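Long-range contacts in uncharacterized protein (Trypanosoma congolense, PDB 4E40), which probably takes up haptoglobin-bound haemoglobin as a receptor on the trypanosome cell surface, built as an elongated helical bundle: residues L36-I41 / K207-V212; N113-L118 / Q214-L219; V170-L175 / S197-L202. All coordinates share one frame; numbering follows the deposited sequence. Where two conformers were deposited one is given.

Contact 1: L36-I41 / K207-V212; sequences LRPAVI and KDVKSV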
loop_
_atom_site.group_PDB
_atom_site.type_symbol
_atom_site.label_atom_id
_atom_site.label_comp_id
_atom_site.label_asym_id
_atom_site.label_seq_id
_atom_site.Cartn_x
_atom_site.Cartn_y
_atom_site.Cartn_z
ATOM N N LEU A 36 -7.028 -4.618 -1.872
ATOM C CA LEU A 36 -6.328 -4.372 -0.581
ATOM C C LEU A 36 -5.206 -5.363 -0.339
ATOM O O LEU A 36 -4.180 -5.038 0.320
ATOM C CB LEU A 36 -7.314 -4.389 0.589
ATOM C CG LEU A 36 -6.718 -4.155 1.986
ATOM C CD1 LEU A 36 -6.202 -2.715 2.068
ATOM C CD2 LEU A 36 -7.798 -4.435 2.986
ATOM N N ARG A 37 -5.341 -6.545 -0.915
ATOM C CA ARG A 37 -4.475 -7.694 -0.571
ATOM C C ARG A 37 -2.976 -7.394 -0.584
ATOM O O ARG A 37 -2.316 -7.721 0.428
ATOM C CB ARG A 37 -4.843 -8.903 -1.430
ATOM C CG ARG A 37 -4.093 -10.190 -1.077
ATOM C CD ARG A 37 -4.316 -10.603 0.356
ATOM N NE ARG A 37 -3.623 -11.873 0.602
ATOM C CZ ARG A 37 -3.235 -12.300 1.805
ATOM N NH1 ARG A 37 -3.484 -11.559 2.888
ATOM N NH2 ARG A 37 -2.575 -13.463 1.922
ATOM N N PRO A 38 -2.439 -6.748 -1.648
ATOM C CA PRO A 38 -0.975 -6.535 -1.628
ATOM C C PRO A 38 -0.475 -5.619 -0.548
ATOM O O PRO A 38 0.677 -5.820 -0.103
ATOM C CB PRO A 38 -0.655 -5.885 -2.992
ATOM C CG PRO A 38 -1.772 -6.371 -3.888
ATOM C CD PRO A 38 -2.984 -6.412 -2.982
ATOM N N ALA A 39 -1.264 -4.614 -0.166
ATOM C CA ALA A 39 -0.860 -3.698 0.907
ATOM C C ALA A 39 -0.868 -4.456 2.207
ATOM O O ALA A 39 0.042 -4.207 3.028
ATOM C CB ALA A 39 -1.737 -2.421 0.963
ATOM N N VAL A 40 -1.792 -5.390 2.419
ATOM C CA VAL A 40 -1.843 -6.142 3.712
ATOM C C VAL A 40 -0.616 -7.073 3.848
ATOM O O VAL A 40 0.098 -7.091 4.885
ATOM C CB VAL A 40 -3.170 -6.886 3.864
ATOM C CG1 VAL A 40 -3.073 -7.902 4.974
ATOM C CG2 VAL A 40 -4.280 -5.845 4.113
ATOM N N ILE A 41 -0.313 -7.785 2.770
ATOM C CA ILE A 41 0.962 -8.526 2.651
ATOM C C ILE A 41 2.212 -7.643 2.878
ATOM O O ILE A 41 3.055 -7.982 3.742
ATOM C CB ILE A 41 1.004 -9.332 1.318
ATOM C CG1 ILE A 41 -0.145 -10.329 1.231
ATOM C CG2 ILE A 41 2.280 -10.168 1.252
ATOM C CD1 ILE A 41 -0.365 -11.130 2.491
ATOM N N LYS A 207 -5.381 3.852 -5.450
ATOM C CA LYS A 207 -4.274 4.824 -5.323
ATOM C C LYS A 207 -3.392 4.494 -4.131
ATOM O O LYS A 207 -2.139 4.536 -4.234
ATOM C CB LYS A 207 -4.817 6.219 -5.182
ATOM C CG LYS A 207 -5.265 6.779 -6.522
ATOM C CD LYS A 207 -5.933 8.130 -6.272
ATOM C CE LYS A 207 -5.992 8.983 -7.532
ATOM N NZ LYS A 207 -6.924 8.416 -8.542
ATOM N N ASP A 208 -4.025 4.157 -3.018
ATOM C CA ASP A 208 -3.273 3.905 -1.763
ATOM C C ASP A 208 -2.395 2.676 -1.893
ATOM O O ASP A 208 -1.255 2.687 -1.386
ATOM C CB ASP A 208 -4.205 3.755 -0.554
ATOM C CG ASP A 208 -4.762 5.109 -0.068
ATOM O OD1 ASP A 208 -4.293 6.184 -0.500
ATOM O OD2 ASP A 208 -5.719 5.111 0.729
ATOM N N VAL A 209 -2.889 1.634 -2.556
ATOM C CA VAL A 209 -2.137 0.399 -2.673
ATOM C C VAL A 209 -0.993 0.641 -3.659
ATOM O O VAL A 209 0.114 0.154 -3.413
ATOM C CB VAL A 209 -3.025 -0.829 -2.996
ATOM C CG1 VAL A 209 -2.156 -2.034 -3.272
ATOM C CG2 VAL A 209 -4.044 -1.079 -1.865
ATOM N N LYS A 210 -1.234 1.425 -4.717
ATOM C CA LYS A 210 -0.139 1.763 -5.663
ATOM C C LYS A 210 0.950 2.515 -4.898
ATOM O O LYS A 210 2.150 2.228 -5.089
ATOM C CB LYS A 210 -0.617 2.590 -6.833
ATOM C CG LYS A 210 -1.376 1.734 -7.831
ATOM C CD LYS A 210 -1.986 2.585 -8.911
ATOM C CE LYS A 210 -2.660 1.679 -9.920
ATOM N NZ LYS A 210 -3.597 2.444 -10.788
ATOM N N SER A 211 0.537 3.477 -4.072
ATOM C CA SER A 211 1.478 4.245 -3.234
ATOM C C SER A 211 2.261 3.325 -2.302
ATOM O O SER A 211 3.487 3.485 -2.160
ATOM C CB SER A 211 0.758 5.341 -2.437
ATOM O OG SER A 211 0.266 6.387 -3.267
ATOM N N VAL A 212 1.588 2.365 -1.662
ATOM C CA VAL A 212 2.278 1.393 -0.784
ATOM C C VAL A 212 3.387 0.649 -1.527
ATOM O O VAL A 212 4.509 0.501 -1.005
ATOM C CB VAL A 212 1.304 0.371 -0.125
ATOM C CG1 VAL A 212 2.029 -0.842 0.483
ATOM C CG2 VAL A 212 0.496 1.072 0.936
#
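Ala39 presents its single methyl group to two valines one helical turn apart, Val209 and Val212, and gives a worked example of how a small residue lets two helices come close. Its CB lies 3.9 Å from Val209 CG2, while both methyls of Val212, CG1 and CG2, approach it from the next turn at 4.1 Å each. Val209 is turned with CG1 anti to its own backbone N (chi1 173°), and its two methyls are thereby shared out: CG1 goes to the backbone N of Ala39 and to the ring carbon CB of Pro38, and CG2 to the Ala39 methyl and, at 4.2 Å, to Leu36 CA. Val212 has nearly the same rotation (chi1 165°), and its CG1 also reaches Ala39 CA at 4.1 Å, touching the main chain as well as the methyl. The contact is wholly apolar, and Val209 is the most deeply covered residue in it.

Pro38 matters in two ways. Its ring packs on Val209, and, lacking an N-H, it interrupts the bonding of its helix, which is kinked here; the N of Ala39 makes only a weak bond to Leu36 O. The two segments run in broadly the same direction, with axes 8.9 Å apart and inclined by 36°.

The Val212 side chain is also about 4 Å from that of Arg42, seen to bind heme b in a structure of this protein, though no heme is bound to this chain in the model. Helix 82-147 completes the three-helix packing around this joint of helices 28-73 and 192-246: Leu36 leans on its Ala122, and Val212 on Leu118 and Thr119.

Contact 2: N113-L118 / Q214-L219; sequences NEIIEL and QRAEEL. Unlike the reference sequence in segment 113-118: Ile116 (reference Thr).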
loop_
_atom_site.group_PDB
_atom_site.type_symbol
_atom_site.label_atom_id
_atom_site.label_comp_id
_atom_site.label_asym_id
_atom_site.label_seq_id
_atom_site.Cartn_x
_atom_site.Cartn_y
_atom_site.Cartn_z
ATOM N N ASN A 113 6.870 4.010 8.089
ATOM C CA ASN A 113 5.728 4.795 8.638
ATOM C C ASN A 113 4.738 5.183 7.576
ATOM O O ASN A 113 3.488 5.121 7.839
ATOM C CB ASN A 113 6.271 6.010 9.418
ATOM C CG ASN A 113 6.881 5.605 10.763
ATOM O OD1 ASN A 113 6.491 4.601 11.346
ATOM N ND2 ASN A 113 7.824 6.358 11.240
ATOM N N GLU A 114 5.211 5.502 6.364
ATOM C CA GLU A 114 4.312 5.838 5.269
ATOM C C GLU A 114 3.463 4.625 4.911
ATOM O O GLU A 114 2.240 4.780 4.678
ATOM C CB GLU A 114 5.056 6.342 4.040
ATOM C CG GLU A 114 5.581 7.757 4.377
ATOM C CD GLU A 114 6.515 8.387 3.338
ATOM O OE1 GLU A 114 7.013 7.688 2.450
ATOM O OE2 GLU A 114 6.815 9.608 3.474
ATOM N N ILE A 115 4.071 3.442 4.857
ATOM C CA ILE A 115 3.289 2.233 4.516
ATOM C C ILE A 115 2.222 1.941 5.578
ATOM O O ILE A 115 1.084 1.521 5.237
ATOM C CB ILE A 115 4.236 1.025 4.342
ATOM C CG1 ILE A 115 4.997 1.230 3.011
ATOM C CG2 ILE A 115 3.481 -0.308 4.355
ATOM C CD1 ILE A 115 6.217 0.298 2.874
ATOM N N ILE A 116 2.591 2.121 6.837
ATOM C CA ILE A 116 1.638 1.851 7.937
ATOM C C ILE A 116 0.456 2.797 7.765
ATOM O O ILE A 116 -0.723 2.344 7.842
ATOM C CB ILE A 116 2.313 2.027 9.323
ATOM C CG1 ILE A 116 3.285 0.849 9.583
ATOM C CG2 ILE A 116 1.244 2.187 10.433
ATOM C CD1 ILE A 116 4.244 1.086 10.778
ATOM N N GLU A 117 0.728 4.098 7.559
ATOM C CA GLU A 117 -0.383 5.081 7.414
ATOM C C GLU A 117 -1.268 4.789 6.189
ATOM O O GLU A 117 -2.532 4.789 6.266
ATOM C CB GLU A 117 0.215 6.515 7.312
ATOM C CG GLU A 117 -0.846 7.602 7.000
ATOM C CD GLU A 117 -0.224 8.871 6.352
ATOM O OE1 GLU A 117 0.989 8.890 5.973
ATOM O OE2 GLU A 117 -0.958 9.871 6.195
ATOM N N LEU A 118 -0.628 4.460 5.065
ATOM C CA LEU A 118 -1.361 4.236 3.786
ATOM C C LEU A 118 -2.182 2.997 3.889
ATOM O O LEU A 118 -3.321 2.965 3.371
ATOM C CB LEU A 118 -0.335 4.044 2.652
ATOM C CG LEU A 118 0.308 5.388 2.253
ATOM C CD1 LEU A 118 1.510 5.024 1.408
ATOM C CD2 LEU A 118 -0.688 6.165 1.410
ATOM N N GLN A 214 4.995 1.603 -4.194
ATOM C CA GLN A 214 6.048 2.552 -4.553
ATOM C C GLN A 214 6.893 2.873 -3.321
ATOM O O GLN A 214 8.154 2.861 -3.399
ATOM C CB GLN A 214 5.509 3.864 -5.056
ATOM C CG GLN A 214 4.901 3.870 -6.443
ATOM C CD GLN A 214 4.795 5.293 -6.969
ATOM O OE1 GLN A 214 4.208 6.175 -6.330
ATOM N NE2 GLN A 214 5.387 5.533 -8.138
ATOM N N ARG A 215 6.247 3.173 -2.175
ATOM C CA ARG A 215 7.085 3.375 -0.932
ATOM C C ARG A 215 7.902 2.114 -0.585
ATOM O O ARG A 215 9.017 2.186 -0.031
ATOM C CB ARG A 215 6.216 3.785 0.317
ATOM C CG ARG A 215 5.213 4.926 0.141
ATOM C CD ARG A 215 5.684 6.338 -0.136
ATOM N NE ARG A 215 6.237 6.557 -1.473
ATOM C CZ ARG A 215 5.569 6.860 -2.588
ATOM N NH1 ARG A 215 6.258 7.063 -3.707
ATOM N NH2 ARG A 215 4.233 6.967 -2.617
ATOM N N ALA A 216 7.376 0.923 -0.832
ATOM C CA ALA A 216 8.044 -0.310 -0.502
ATOM C C ALA A 216 9.301 -0.452 -1.382
ATOM O O ALA A 216 10.290 -0.989 -0.904
ATOM C CB ALA A 216 7.103 -1.480 -0.696
ATOM N N GLU A 217 9.221 -0.006 -2.648
ATOM C CA GLU A 217 10.404 -0.080 -3.567
ATOM C C GLU A 217 11.442 0.909 -3.026
ATOM O O GLU A 217 12.661 0.578 -2.982
ATOM C CB GLU A 217 10.024 0.284 -5.030
ATOM C CG GLU A 217 9.206 -0.808 -5.729
ATOM C CD GLU A 217 8.879 -0.466 -7.201
ATOM O OE1 GLU A 217 8.617 0.728 -7.509
ATOM O OE2 GLU A 217 8.834 -1.397 -8.056
ATOM N N GLU A 218 10.983 2.092 -2.644
ATOM C CA GLU A 218 11.892 3.115 -2.050
ATOM C C GLU A 218 12.553 2.640 -0.764
ATOM O O GLU A 218 13.775 2.882 -0.512
ATOM C CB GLU A 218 11.169 4.445 -1.856
ATOM C CG GLU A 218 10.727 5.133 -3.152
ATOM C CD GLU A 218 9.529 6.047 -2.990
ATOM O OE1 GLU A 218 9.049 6.229 -1.841
ATOM O OE2 GLU A 218 9.029 6.556 -4.020
ATOM N N LEU A 219 11.797 1.929 0.062
ATOM C CA LEU A 219 12.344 1.308 1.272
ATOM C C LEU A 219 13.490 0.344 0.963
ATOM O O LEU A 219 14.579 0.382 1.586
ATOM C CB LEU A 219 11.208 0.613 2.050
ATOM C CG LEU A 219 11.525 0.135 3.466
ATOM C CD1 LEU A 219 10.155 -0.125 4.089
ATOM C CD2 LEU A 219 12.413 -1.106 3.566
#
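Glu218 OE1 is gripped by two cations, Lys111 and Arg215, the latter with its stem against Glu114, Ile115 and Leu118 across the contact: Arg215 NE donates to this oxygen at 2.9 Å in a nearly straight bond (176°), and Lys111 NZ forms a second salt bridge to it. Arg215 NH1 takes the other oxygen, Glu218 OE2, at 2.8 Å, so the guanidinium meets the carboxylate side-on with two nitrogens, each oxygen on its syn side. Bends at chi2 and chi3 fold the arginine back toward its own helix, and the pairing with Glu218, one turn on, would fix the rotation of the group. Across the interface Glu114 OE1 touches Arg215 CD at 3.2 Å but stays 4.2 Å from NE, with the carboxylate and guanidinium planes 88° apart; its charge would still probably favour the cation.

These segments are antiparallel members of the long helical bundle, their axes 9.7 Å apart at 163°, and the contact illustrates how a residue at a helix interface can be apolar along its stem and ionic at its tip. Leu118 CD1 packs on Arg215 CG, its side chain at about a right angle to the arginine. Ile115 lays CG1 beside Arg215 CB and, with CD1 anti to CA, extends to Ala216 CA at 3.9 Å and, one turn on, to Leu219 CD1 at 4.1 Å. On helix 28-73, Asn43 packs against Ile115, and Arg42, a heme b-binding residue seen in a structure of this protein (no heme is bound here), against Ala216.

Contact 3: V170-L175 / S197-L202; sequences VTAKSL and SILTSL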
loop_
_atom_site.group_PDB
_atom_site.type_symbol
_atom_site.label_atom_id
_atom_site.label_comp_id
_atom_site.label_asym_id
_atom_site.label_seq_id
_atom_site.Cartn_x
_atom_site.Cartn_y
_atom_site.Cartn_z
ATOM N N VAL A 170 -15.180 -6.898 -11.055
ATOM C CA VAL A 170 -15.626 -5.450 -10.937
ATOM C C VAL A 170 -14.444 -4.540 -10.704
ATOM O O VAL A 170 -13.504 -4.804 -9.909
ATOM C CB VAL A 170 -16.625 -5.262 -9.807
ATOM C CG1 VAL A 170 -16.990 -3.757 -9.633
ATOM C CG2 VAL A 170 -17.844 -6.027 -10.123
ATOM N N THR A 171 -14.497 -3.383 -11.404
ATOM C CA THR A 171 -13.584 -2.283 -11.191
ATOM C C THR A 171 -14.400 -1.005 -11.032
ATOM O O THR A 171 -15.574 -0.966 -11.387
ATOM C CB THR A 171 -12.581 -2.061 -12.342
ATOM O OG1 THR A 171 -13.287 -1.746 -13.533
ATOM C CG2 THR A 171 -11.802 -3.350 -12.614
ATOM N N ALA A 172 -13.740 0.043 -10.510
ATOM C CA ALA A 172 -14.466 1.334 -10.488
ATOM C C ALA A 172 -14.881 1.728 -11.914
ATOM O O ALA A 172 -15.966 2.282 -12.096
ATOM C CB ALA A 172 -13.584 2.453 -9.835
ATOM N N LYS A 173 -14.060 1.454 -12.897
ATOM C CA LYS A 173 -14.393 1.759 -14.271
ATOM C C LYS A 173 -15.595 0.987 -14.754
ATOM O O LYS A 173 -16.522 1.581 -15.352
ATOM C CB LYS A 173 -13.158 1.443 -15.136
ATOM C CG LYS A 173 -13.403 1.730 -16.609
ATOM C CD LYS A 173 -12.140 1.364 -17.425
ATOM C CE LYS A 173 -12.351 1.692 -18.910
ATOM N NZ LYS A 173 -11.086 1.364 -19.656
ATOM N N SER A 174 -15.634 -0.326 -14.491
ATOM C CA SER A 174 -16.784 -1.057 -14.998
ATOM C C SER A 174 -18.071 -0.729 -14.223
ATOM O O SER A 174 -19.149 -0.679 -14.817
ATOM C CB SER A 174 -16.527 -2.607 -14.989
ATOM O OG SER A 174 -16.529 -3.075 -13.621
ATOM N N LEU A 175 -17.964 -0.403 -12.930
ATOM C CA LEU A 175 -19.152 -0.076 -12.190
ATOM C C LEU A 175 -19.699 1.272 -12.700
ATOM O O LEU A 175 -20.899 1.411 -12.826
ATOM C CB LEU A 175 -18.820 -0.046 -10.699
ATOM C CG LEU A 175 -19.986 0.421 -9.820
ATOM C CD1 LEU A 175 -21.240 -0.482 -9.960
ATOM C CD2 LEU A 175 -19.503 0.459 -8.366
ATOM N N SER A 197 -20.025 7.125 -3.402
ATOM C CA SER A 197 -19.036 6.789 -2.361
ATOM C C SER A 197 -18.283 5.510 -2.733
ATOM O O SER A 197 -17.118 5.347 -2.420
ATOM C CB SER A 197 -19.723 6.647 -0.996
ATOM O OG SER A 197 -20.305 5.361 -0.926
ATOM N N ILE A 198 -18.933 4.576 -3.434
ATOM C CA ILE A 198 -18.221 3.339 -3.802
ATOM C C ILE A 198 -17.108 3.691 -4.763
ATOM O O ILE A 198 -16.034 3.182 -4.633
ATOM C CB ILE A 198 -19.147 2.300 -4.505
ATOM C CG1 ILE A 198 -20.238 1.841 -3.532
ATOM C CG2 ILE A 198 -18.304 1.109 -5.003
ATOM C CD1 ILE A 198 -21.428 1.187 -4.278
ATOM N N LEU A 199 -17.405 4.526 -5.779
ATOM C CA LEU A 199 -16.469 4.881 -6.817
ATOM C C LEU A 199 -15.283 5.657 -6.177
ATOM O O LEU A 199 -14.144 5.302 -6.465
ATOM C CB LEU A 199 -17.143 5.738 -7.901
ATOM C CG LEU A 199 -18.232 5.038 -8.733
ATOM C CD1 LEU A 199 -18.801 6.040 -9.766
ATOM C CD2 LEU A 199 -17.579 3.843 -9.469
ATOM N N THR A 200 -15.593 6.604 -5.290
ATOM C CA THR A 200 -14.509 7.337 -4.588
ATOM C C THR A 200 -13.685 6.414 -3.706
ATOM O O THR A 200 -12.420 6.485 -3.723
ATOM C CB THR A 200 -15.038 8.575 -3.872
ATOM O OG1 THR A 200 -16.105 8.251 -3.003
ATOM C CG2 THR A 200 -15.572 9.520 -4.822
ATOM N N SER A 201 -14.346 5.537 -2.971
ATOM C CA SER A 201 -13.603 4.602 -2.073
ATOM C C SER A 201 -12.739 3.646 -2.881
ATOM O O SER A 201 -11.550 3.446 -2.535
ATOM C CB SER A 201 -14.542 3.796 -1.196
ATOM O OG SER A 201 -15.212 4.649 -0.260
ATOM N N LEU A 202 -13.257 3.080 -3.979
ATOM C CA LEU A 202 -12.431 2.184 -4.791
ATOM C C LEU A 202 -11.255 2.919 -5.446
ATOM O O LEU A 202 -10.160 2.343 -5.530
ATOM C CB LEU A 202 -13.248 1.548 -5.922
ATOM C CG LEU A 202 -14.219 0.477 -5.424
ATOM C CD1 LEU A 202 -15.123 0.026 -6.595
ATOM C CD2 LEU A 202 -13.518 -0.730 -4.792
#
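A main-chain oxygen carries one of the closest approaches here: Ala172 O lies 3.5 Å from the methyl carbon CD2 of Leu199, a van der Waals meeting of a carbonyl with a leucine branch at the first turn of a helix. Leu199 leaves its helix flank-on, yet its CD2 swings in to the contact and also touches Leu175 CD2 at 4.0 Å. Leu175 carries the tightest apolar meeting of the pair, for its CD2 comes within 3.6 Å of Ile198 CG2, the two side chains being set at about a right angle. Its CG is anti to the backbone N (chi1 175°), and from it the single branch CD2 meets two successive residues of the opposing helix, Ile198 and Leu199. Further along, the Ala172 methyl rests 4.0 Å from Leu202 CB, and Leu202 CD1 reaches back to the backbone at Ala172.

The short helix 172-180 is held in place at its start by a capping box, a textbook way to begin a helix. Thr171, at the N-cap, takes the N-H of Ser174 on OG1 at 2.9 Å, and the reciprocal bond runs from Thr171 N to Ser174 OG at 3.0 Å, almost straight at 176°. Both bonds use side-chain oxygens to satisfy backbone N-H groups, and Ala172 is the first residue after the N-cap. Ser174 OG is in addition hydrogen-bonded to Gln24.

This short helix covers the N-terminal part of helix 192-246, where helix 12-26 and the start of helix 28-73 also pack. Leu175 also packs on Leu21 and Leu25 of helix 12-26 and on Val28 of helix 28-73, and Val28 lies against Ile198 as well; Leu202 meets Leu35 of helix 28-73.

How the contacts relate
All three contacts draw on helix 192-246, which meets them in the order contact 3, contact 1, contact 2 from its N-terminal side. Contacts 1 and 2 adjoin, with centres 9 Å apart, and touch where Val212 and Leu118 pack; contact 3 lies about 16 Å from the centre of contact 1 and 24 Å from that of contact 2. Helices 28-73 and 82-147, consecutive in the chain, each supply one partner segment. Along the chain contacts 1 and 2 interleave, while contact 3 is nested inside both loops. One long helix thus unites the central three-helix bundle with the short helix 172-180, all within the haptoglobin-hemoglobin receptor family region.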